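Local coordinates for putative iron-uptake ABC transport system,periplasmic iron-binding protein (Campylobacter jejuni, PDB 3E13) that binds a ferric ion and probably delivers it, as a periplasmic solute-binding protein, to an ABC transporter for iron uptake, at residues E66-G71 / D91-W96; M196-I201 / K286-F291. One frame throughout, in Å; residues are numbered along the deposited sequence.

How the interactions relate
The two contacts follow one another along the chain, neither nesting nor crossing. Interaction 1 is the earlier and shorter closure: the end of helix 61-69 meets the loop that leads into strand 97-109, shutting an excursion of 19 residues that includes helix 79-84. Interaction 2 spans 84 residues, from strand 193-197 and helix 198-205 to helix 283-288. The centres of interaction 1 and interaction 2 lie about 29 Å apart, on opposite sides of the chain's centre. The nearest atoms of interaction 1 and interaction 2 are about 15 Å apart. Strand 97-109 links them indirectly, since it follows the loop of interaction 1 and pairs antiparallel with strand 193-197.

Interaction 1: E66-G71 / D91-W96; sequences EAKNLG and DKDKEW
The ammonium group of K68 is gripped by two aspartates: NZ lies 2.9 Å from D91 OD1 and 2.8 Å from D93 OD2, both salt bridges, and a weak third bond runs to D91 OD2. K68 reaches them as a fully extended chain, CG anti to the backbone N (chi1 179°), coming head-on to D91 and at about a right angle to D93. Its NZ meets D91 OD1 on the syn side, 16° out of the carboxylate plane, whereas on D93 it uses the anti lone pair of OD2. The D91 carboxylate is itself fixed by its own loop. D93 N approaches D91 OD1 from above the carboxylate plane at 3.1 Å, making an Asx turn within the type I turn D91-K94, and E95 N reaches the anti lone pair of D91 OD2 at 2.9 Å. Closer to the helix, E95 OE2 sits 3.4 Å from K68 CG, and a water bridges that oxygen to K68 O, 2.8 Å from each. K68 CD passes the edge of the W96 ring, near its plane, and the W96 side chain also touches I61, L64 and T65 of helix 61-69. The last turn of this helix closes in a Schellman motif at G71. Two carboxylates around one ammonium, with E95 also nearby, would favour a charged lysine and pin the loop to the helix end.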
ATOM      1  N   GLU A  66      -6.220  -8.182   9.270  1.00 10.80           N
ATOM      2  CA  GLU A  66      -6.984  -9.422   8.949  1.00 10.90           C
ATOM      3  C   GLU A  66      -6.228 -10.618   9.508  1.00 10.67           C
ATOM      4  O   GLU A  66      -6.819 -11.494  10.155  1.00 12.70           O
ATOM      5  CB  GLU A  66      -7.159  -9.639   7.442  1.00 11.92           C
ATOM      6  CG  GLU A  66      -8.171  -8.742   6.775  1.00 14.12           C
ATOM      7  CD  GLU A  66      -8.238  -8.892   5.276  1.00 18.74           C
ATOM      8  OE1 GLU A  66      -9.395  -9.056   4.777  1.00 24.82           O
ATOM      9  OE2 GLU A  66      -7.187  -8.860   4.561  1.00 15.43           O
ATOM     10  N   ALA A  67      -4.926 -10.671   9.241  1.00  9.73           N
ATOM     11  CA  ALA A  67      -4.107 -11.755   9.734  1.00 10.31           C
ATOM     12  C   ALA A  67      -4.086 -11.814  11.261  1.00  9.62           C
ATOM     13  O   ALA A  67      -4.225 -12.871  11.874  1.00 10.71           O
ATOM     14  CB  ALA A  67      -2.710 -11.684   9.106  1.00 10.79           C
ATOM     15  N   LYS A  68      -3.959 -10.661  11.900  1.00  9.45           N
ATOM     16  CA  LYS A  68      -4.024 -10.576  13.318  1.00  9.25           C
ATOM     17  C   LYS A  68      -5.335 -11.144  13.853  1.00 10.68           C
ATOM     18  O   LYS A  68      -5.337 -11.967  14.777  1.00 10.22           O
ATOM     19  CB  LYS A  68      -3.898  -9.110  13.771  1.00 10.27           C
ATOM     20  CG  LYS A  68      -3.977  -8.964  15.277  1.00 10.48           C
ATOM     21  CD  LYS A  68      -4.004  -7.474  15.668  1.00 10.92           C
ATOM     22  CE  LYS A  68      -4.073  -7.342  17.159  1.00 11.66           C
ATOM     23  NZ  LYS A  68      -4.334  -5.957  17.630  1.00 14.32           N
ATOM     24  N   ASN A  69      -6.426 -10.724  13.232  1.00 11.39           N
ATOM     25  CA  ASN A  69      -7.740 -11.064  13.737  1.00 11.72           C
ATOM     26  C   ASN A  69      -8.136 -12.485  13.386  1.00 11.99           C
ATOM     27  O   ASN A  69      -9.051 -12.994  14.004  1.00 12.50           O
ATOM     28  CB  ASN A  69      -8.792 -10.078  13.263  1.00 11.92           C
ATOM     29  CG  ASN A  69      -8.562  -8.681  13.839  1.00 14.01           C
ATOM     30  OD1 ASN A  69      -7.894  -8.516  14.866  1.00 17.43           O
ATOM     31  ND2 ASN A  69      -9.066  -7.671  13.124  1.00 15.48           N
ATOM     32  N   LEU A  70      -7.447 -13.103  12.426  1.00 10.66           N
ATOM     33  CA  LEU A  70      -7.582 -14.554  12.155  1.00 10.44           C
ATOM     34  C   LEU A  70      -6.709 -15.423  13.107  1.00 10.42           C
ATOM     35  O   LEU A  70      -6.623 -16.665  12.966  1.00 10.53           O
ATOM     36  CB  LEU A  70      -7.248 -14.827  10.695  1.00 11.37           C
ATOM     37  CG  LEU A  70      -8.339 -14.410   9.723  1.00 14.29           C
ATOM     38  CD1 LEU A  70      -7.864 -14.400   8.305  1.00 15.36           C
ATOM     39  CD2 LEU A  70      -9.555 -15.389   9.866  1.00 15.19           C
ATOM     40  N   GLY A  71      -5.995 -14.785  14.019  1.00  9.87           N
ATOM     41  CA  GLY A  71      -5.201 -15.475  15.025  1.00 10.17           C
ATOM     42  C   GLY A  71      -3.859 -15.991  14.512  1.00 10.65           C
ATOM     43  O   GLY A  71      -3.281 -16.946  15.051  1.00 12.28           O
ATOM     44  N   ASP A  91       1.020  -1.801  15.746  1.00 10.08           N
ATOM     45  CA  ASP A  91      -0.076  -2.341  16.538  1.00 10.24           C
ATOM     46  C   ASP A  91       0.127  -2.068  18.018  1.00 10.40           C
ATOM     47  O   ASP A  91       1.201  -2.317  18.551  1.00 11.06           O
ATOM     48  CB  ASP A  91      -0.044  -3.858  16.337  1.00  9.93           C
ATOM     49  CG  ASP A  91      -1.185  -4.615  17.025  1.00 10.74           C
ATOM     50  OD1 ASP A  91      -2.253  -4.032  17.306  1.00 13.32           O
ATOM     51  OD2 ASP A  91      -1.080  -5.842  17.246  1.00 11.11           O
ATOM     52  N   LYS A  92      -0.929  -1.608  18.702  1.00 12.33           N
ATOM     53  CA  LYS A  92      -0.870  -1.467  20.134  1.00 14.04           C
ATOM     54  C   LYS A  92      -0.544  -2.803  20.793  1.00 14.10           C
ATOM     55  O   LYS A  92       0.151  -2.844  21.801  1.00 14.33           O
ATOM     56  CB  LYS A  92      -2.175  -0.867  20.657  1.00 15.74           C
ATOM     57  CG  LYS A  92      -3.358  -1.760  20.544  1.00 20.47           C
ATOM     58  CD  LYS A  92      -4.607  -1.191  21.250  1.00 25.65           C
ATOM     59  CE  LYS A  92      -5.668  -2.286  21.398  1.00 29.52           C
ATOM     60  NZ  LYS A  92      -6.814  -1.820  22.240  1.00 35.27           N
ATOM     61  N   ASP A  93      -1.010  -3.891  20.182  1.00 13.52           N
ATOM     62  CA  ASP A  93      -0.789  -5.242  20.693  1.00 14.14           C
ATOM     63  C   ASP A  93       0.479  -5.925  20.137  1.00 13.37           C
ATOM     64  O   ASP A  93       0.715  -7.126  20.406  1.00 13.29           O
ATOM     65  CB  ASP A  93      -2.013  -6.118  20.401  1.00 14.38           C
ATOM     66  CG  ASP A  93      -3.281  -5.585  21.018  1.00 17.60           C
ATOM     67  OD1 ASP A  93      -3.241  -5.126  22.194  1.00 18.46           O
ATOM     68  OD2 ASP A  93      -4.361  -5.542  20.392  1.00 19.49           O
ATOM     69  N   LYS A  94       1.300  -5.150  19.405  1.00 11.85           N
ATOM     70  CA  LYS A  94       2.643  -5.538  18.992  1.00 11.66           C
ATOM     71  C   LYS A  94       2.688  -6.704  17.993  1.00 10.67           C
ATOM     72  O   LYS A  94       3.694  -7.376  17.895  1.00  9.79           O
ATOM     73  CB  LYS A  94       3.512  -5.873  20.199  1.00 12.25           C
ATOM     74  CG  LYS A  94       3.631  -4.734  21.209  1.00 16.17           C
ATOM     75  CD  LYS A  94       4.577  -5.148  22.303  1.00 21.34           C
ATOM     76  CE  LYS A  94       4.337  -4.432  23.617  1.00 25.78           C
ATOM     77  NZ  LYS A  94       5.148  -5.177  24.649  1.00 27.46           N
ATOM     78  N   GLU A  95       1.643  -6.864  17.201  1.00 10.43           N
ATOM     79  CA  GLU A  95       1.611  -7.955  16.224  1.00 10.09           C
ATOM     80  C   GLU A  95       1.911  -7.517  14.801  1.00  9.81           C
ATOM     81  O   GLU A  95       2.140  -8.379  13.966  1.00 10.07           O
ATOM     82  CB  GLU A  95       0.292  -8.761  16.295  1.00 10.50           C
ATOM     83  CG  GLU A  95       0.105  -9.371  17.666  1.00 10.13           C
ATOM     84  CD  GLU A  95      -1.000 -10.415  17.740  1.00 14.53           C
ATOM     85  OE1 GLU A  95      -1.295 -10.853  18.884  1.00 15.14           O
ATOM     86  OE2 GLU A  95      -1.503 -10.828  16.674  1.00 14.49           O
ATOM     87  N   TRP A  96       1.915  -6.217  14.505  1.00  9.38           N
ATOM     88  CA  TRP A  96       2.222  -5.746  13.153  1.00  7.69           C
ATOM     89  C   TRP A  96       2.902  -4.395  13.265  1.00  7.05           C
ATOM     90  O   TRP A  96       2.666  -3.691  14.213  1.00  7.47           O
ATOM     91  CB  TRP A  96       1.010  -5.670  12.215  1.00  9.21           C
ATOM     92  CG  TRP A  96      -0.114  -4.840  12.682  1.00  6.89           C
ATOM     93  CD1 TRP A  96      -1.246  -5.294  13.251  1.00 10.87           C
ATOM     94  CD2 TRP A  96      -0.223  -3.403  12.645  1.00 11.38           C
ATOM     95  NE1 TRP A  96      -2.067  -4.243  13.584  1.00 12.66           N
ATOM     96  CE2 TRP A  96      -1.458  -3.066  13.232  1.00 10.73           C
ATOM     97  CE3 TRP A  96       0.587  -2.374  12.162  1.00 12.33           C
ATOM     98  CZ2 TRP A  96      -1.885  -1.750  13.377  1.00 12.01           C
ATOM     99  CZ3 TRP A  96       0.163  -1.069  12.301  1.00 11.87           C
ATOM    100  CH2 TRP A  96      -1.056  -0.768  12.895  1.00  9.94           C
TER
HETATM  101  O   HOH W   1      -2.917 -12.999  15.734  1.00 10.12           O

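Interaction 2: M196-I201 / K286-F291; sequences MNTYYI and KDFGTF. With FE (Fe (III) ion), chain B.
The ferric site of this periplasmic binding protein draws two of its tyrosines from helix 198-205, and F288 of helix 283-288 packs against the same turn from the side away from the metal. Y199 OH binds the iron at 2.1 Å and Y200 OH at 2.0 Å; H11, Y12 and Y143 complete the five protein ligands. The metal lies in the plane of the Y199 ring, at its edge. Y199 CE1 stands 3.2 Å above the centre of the Y200 ring. Y199 CG sits between its backbone N and carbonyl carbon (chi1 58°), which turns the ring to the iron side, and N197 ND2 donates to Y199 OH in a nearly straight bond (162°), the oxygen lying in the amide plane. N197 is thus a second-shell residue that steadies a first-shell ligand, and its backbone N is hydrogen-bonded to D179 OD2.

The CB atoms of T198 and I201 point the other way, toward F288, whose ring carries the contact. With CG anti to the carbonyl carbon (chi1 -65°), the F288 ring lies alongside both, CE2 3.9 Å from T198 CB and CE1 4.1 Å from I201 CG2. I221 of strand 219-222 touches both F288 and I201, adding to this apolar patch. T198 O, which accepts from I201 N, also lies obliquely to the phenylalanine ring, 3.2 Å from F288 CZ.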
ATOM      1  N   MET A 196      -4.090   5.763  -7.894  1.00  9.98           N
ATOM      2  CA  MET A 196      -2.838   5.036  -7.774  1.00  9.60           C
ATOM      3  C   MET A 196      -1.933   5.516  -6.622  1.00  9.59           C
ATOM      4  O   MET A 196      -2.056   6.640  -6.162  1.00  9.36           O
ATOM      5  CB  MET A 196      -2.044   5.092  -9.098  1.00 10.87           C
ATOM      6  CG  MET A 196      -1.570   6.497  -9.511  1.00 10.63           C
ATOM      7  SD  MET A 196      -0.644   6.579 -11.062  1.00 11.16           S
ATOM      8  CE  MET A 196       0.675   5.522 -10.678  1.00 11.27           C
ATOM      9  N   ASN A 197      -0.996   4.670  -6.206  1.00  8.87           N
ATOM     10  CA  ASN A 197      -0.075   4.991  -5.130  1.00  8.37           C
ATOM     11  C   ASN A 197       1.108   5.794  -5.671  1.00  8.76           C
ATOM     12  O   ASN A 197       1.557   5.663  -6.829  1.00  9.01           O
ATOM     13  CB  ASN A 197       0.463   3.744  -4.429  1.00  8.53           C
ATOM     14  CG  ASN A 197      -0.564   3.027  -3.577  1.00  6.99           C
ATOM     15  OD1 ASN A 197      -1.589   3.608  -3.146  1.00  8.21           O
ATOM     16  ND2 ASN A 197      -0.286   1.746  -3.293  1.00  8.82           N
ATOM     17  N   THR A 198       1.602   6.684  -4.830  1.00  8.59           N
ATOM     18  CA  THR A 198       2.639   7.599  -5.215  1.00  8.92           C
ATOM     19  C   THR A 198       3.924   6.937  -5.694  1.00  8.69           C
ATOM     20  O   THR A 198       4.554   7.394  -6.671  1.00  7.65           O
ATOM     21  CB  THR A 198       3.014   8.502  -4.027  1.00  7.97           C
ATOM     22  OG1 THR A 198       3.106   7.723  -2.805  1.00 10.19           O
ATOM     23  CG2 THR A 198       1.993   9.595  -3.753  1.00 10.22           C
ATOM     24  N   TYR A 199       4.353   5.886  -4.992  1.00  8.27           N
ATOM     25  CA  TYR A 199       5.641   5.259  -5.299  1.00  8.51           C
ATOM     26  C   TYR A 199       5.698   4.712  -6.714  1.00  7.62           C
ATOM     27  O   TYR A 199       6.736   4.656  -7.317  1.00  8.15           O
ATOM     28  CB  TYR A 199       6.046   4.202  -4.255  1.00  7.91           C
ATOM     29  CG  TYR A 199       5.053   3.119  -4.099  1.00  8.62           C
ATOM     30  CD1 TYR A 199       5.112   1.997  -4.902  1.00  9.19           C
ATOM     31  CD2 TYR A 199       4.006   3.243  -3.191  1.00  7.72           C
ATOM     32  CE1 TYR A 199       4.157   1.041  -4.822  1.00 10.70           C
ATOM     33  CE2 TYR A 199       3.037   2.269  -3.098  1.00  8.85           C
ATOM     34  CZ  TYR A 199       3.126   1.169  -3.892  1.00  7.28           C
ATOM     35  OH  TYR A 199       2.144   0.183  -3.842  1.00  7.13           O
ATOM     36  N   TYR A 200       4.546   4.307  -7.264  1.00  8.95           N
ATOM     37  CA  TYR A 200       4.570   3.820  -8.650  1.00  8.58           C
ATOM     38  C   TYR A 200       5.010   4.901  -9.624  1.00  8.78           C
ATOM     39  O   TYR A 200       5.635   4.580 -10.639  1.00  8.44           O
ATOM     40  CB  TYR A 200       3.201   3.267  -9.119  1.00  9.57           C
ATOM     41  CG  TYR A 200       2.852   1.969  -8.398  1.00  6.92           C
ATOM     42  CD1 TYR A 200       3.611   0.840  -8.586  1.00  9.41           C
ATOM     43  CD2 TYR A 200       1.734   1.880  -7.551  1.00  8.41           C
ATOM     44  CE1 TYR A 200       3.300  -0.358  -7.927  1.00  9.31           C
ATOM     45  CE2 TYR A 200       1.447   0.736  -6.874  1.00  9.48           C
ATOM     46  CZ  TYR A 200       2.210  -0.382  -7.056  1.00 10.45           C
ATOM     47  OH  TYR A 200       1.947  -1.545  -6.426  1.00 11.15           O
ATOM     48  N   ILE A 201       4.688   6.176  -9.349  1.00  8.56           N
ATOM     49  CA  ILE A 201       5.126   7.260 -10.236  1.00  8.49           C
ATOM     50  C   ILE A 201       6.652   7.327 -10.225  1.00  7.97           C
ATOM     51  O   ILE A 201       7.280   7.472 -11.268  1.00  7.72           O
ATOM     52  CB  ILE A 201       4.495   8.639  -9.841  1.00  8.61           C
ATOM     53  CG1 ILE A 201       2.981   8.533  -9.963  1.00  9.69           C
ATOM     54  CG2 ILE A 201       5.097   9.776 -10.667  1.00  7.86           C
ATOM     55  CD1 ILE A 201       2.239   9.717  -9.447  1.00 13.09           C
ATOM     56  N   LYS A 286      10.828  13.677  -3.195  1.00  9.10           N
ATOM     57  CA  LYS A 286      10.689  15.081  -2.893  1.00  9.34           C
ATOM     58  C   LYS A 286       9.924  15.824  -3.969  1.00  9.39           C
ATOM     59  O   LYS A 286       9.126  16.705  -3.683  1.00  9.55           O
ATOM     60  CB  LYS A 286      12.076  15.711  -2.763  1.00 10.59           C
ATOM     61  CG  LYS A 286      12.892  15.215  -1.575  1.00 15.54           C
ATOM     62  CD  LYS A 286      14.274  15.894  -1.520  1.00 20.93           C
ATOM     63  CE  LYS A 286      15.004  15.532  -0.204  1.00 26.02           C
ATOM     64  NZ  LYS A 286      14.141  15.677   1.055  1.00 32.61           N
ATOM     65  N   ASP A 287      10.119  15.401  -5.205  1.00  9.92           N
ATOM     66  CA  ASP A 287       9.424  16.051  -6.347  1.00  9.97           C
ATOM     67  C   ASP A 287       7.928  15.759  -6.382  1.00 11.37           C
ATOM     68  O   ASP A 287       7.178  16.449  -7.100  1.00 11.55           O
ATOM     69  CB  ASP A 287      10.073  15.585  -7.664  1.00  9.99           C
ATOM     70  CG  ASP A 287      11.252  16.443  -8.077  1.00  9.04           C
ATOM     71  OD1 ASP A 287      11.916  16.022  -9.033  1.00  9.00           O
ATOM     72  OD2 ASP A 287      11.544  17.501  -7.487  1.00  9.04           O
ATOM     73  N   PHE A 288       7.464  14.742  -5.656  1.00 11.19           N
ATOM     74  CA  PHE A 288       5.996  14.525  -5.553  1.00 12.46           C
ATOM     75  C   PHE A 288       5.321  15.738  -4.918  1.00 13.32           C
ATOM     76  O   PHE A 288       4.165  16.063  -5.238  1.00 13.86           O
ATOM     77  CB  PHE A 288       5.640  13.294  -4.693  1.00 11.91           C
ATOM     78  CG  PHE A 288       6.089  11.957  -5.247  1.00 10.91           C
ATOM     79  CD1 PHE A 288       6.396  11.772  -6.602  1.00  9.62           C
ATOM     80  CD2 PHE A 288       6.210  10.899  -4.387  1.00 10.46           C
ATOM     81  CE1 PHE A 288       6.841  10.538  -7.057  1.00 11.95           C
ATOM     82  CE2 PHE A 288       6.626   9.648  -4.825  1.00  9.90           C
ATOM     83  CZ  PHE A 288       6.960   9.477  -6.152  1.00 10.52           C
ATOM     84  N   GLY A 289       6.041  16.428  -4.036  1.00 13.30           N
ATOM     85  CA  GLY A 289       5.567  17.629  -3.373  1.00 13.65           C
ATOM     86  C   GLY A 289       5.160  17.391  -1.928  1.00 14.16           C
ATOM     87  O   GLY A 289       5.078  16.260  -1.473  1.00 13.77           O
ATOM     88  N   THR A 290       4.923  18.476  -1.196  1.00 13.56           N
ATOM     89  CA  THR A 290       4.459  18.377   0.180  1.00 13.87           C
ATOM     90  C   THR A 290       2.919  18.321   0.139  1.00 11.92           C
ATOM     91  O   THR A 290       2.259  18.755  -0.840  1.00 12.32           O
ATOM     92  CB  THR A 290       4.932  19.560   1.023  1.00 14.59           C
ATOM     93  OG1 THR A 290       4.587  20.775   0.358  1.00 18.72           O
ATOM     94  CG2 THR A 290       6.460  19.528   1.161  1.00 16.72           C
ATOM     95  N   PHE A 291       2.334  17.721   1.154  1.00 11.20           N
ATOM     96  CA  PHE A 291       0.891  17.546   1.211  1.00 11.11           C
ATOM     97  C   PHE A 291       0.406  17.259   2.626  1.00 10.28           C
ATOM     98  O   PHE A 291       1.174  16.787   3.459  1.00 12.04           O
ATOM     99  CB  PHE A 291       0.437  16.412   0.284  1.00 11.65           C
ATOM    100  CG  PHE A 291       0.987  15.059   0.646  1.00 10.13           C
ATOM    101  CD1 PHE A 291       0.171  14.086   1.181  1.00 11.69           C
ATOM    102  CD2 PHE A 291       2.313  14.720   0.327  1.00 11.94           C
ATOM    103  CE1 PHE A 291       0.666  12.852   1.496  1.00 12.52           C
ATOM    104  CE2 PHE A 291       2.816  13.476   0.643  1.00 13.15           C
ATOM    105  CZ  PHE A 291       1.962  12.533   1.210  1.00 10.93           C
TER
HETATM  106 FE    FE B 326       2.279  -1.778  -4.506  1.00 10.42          FE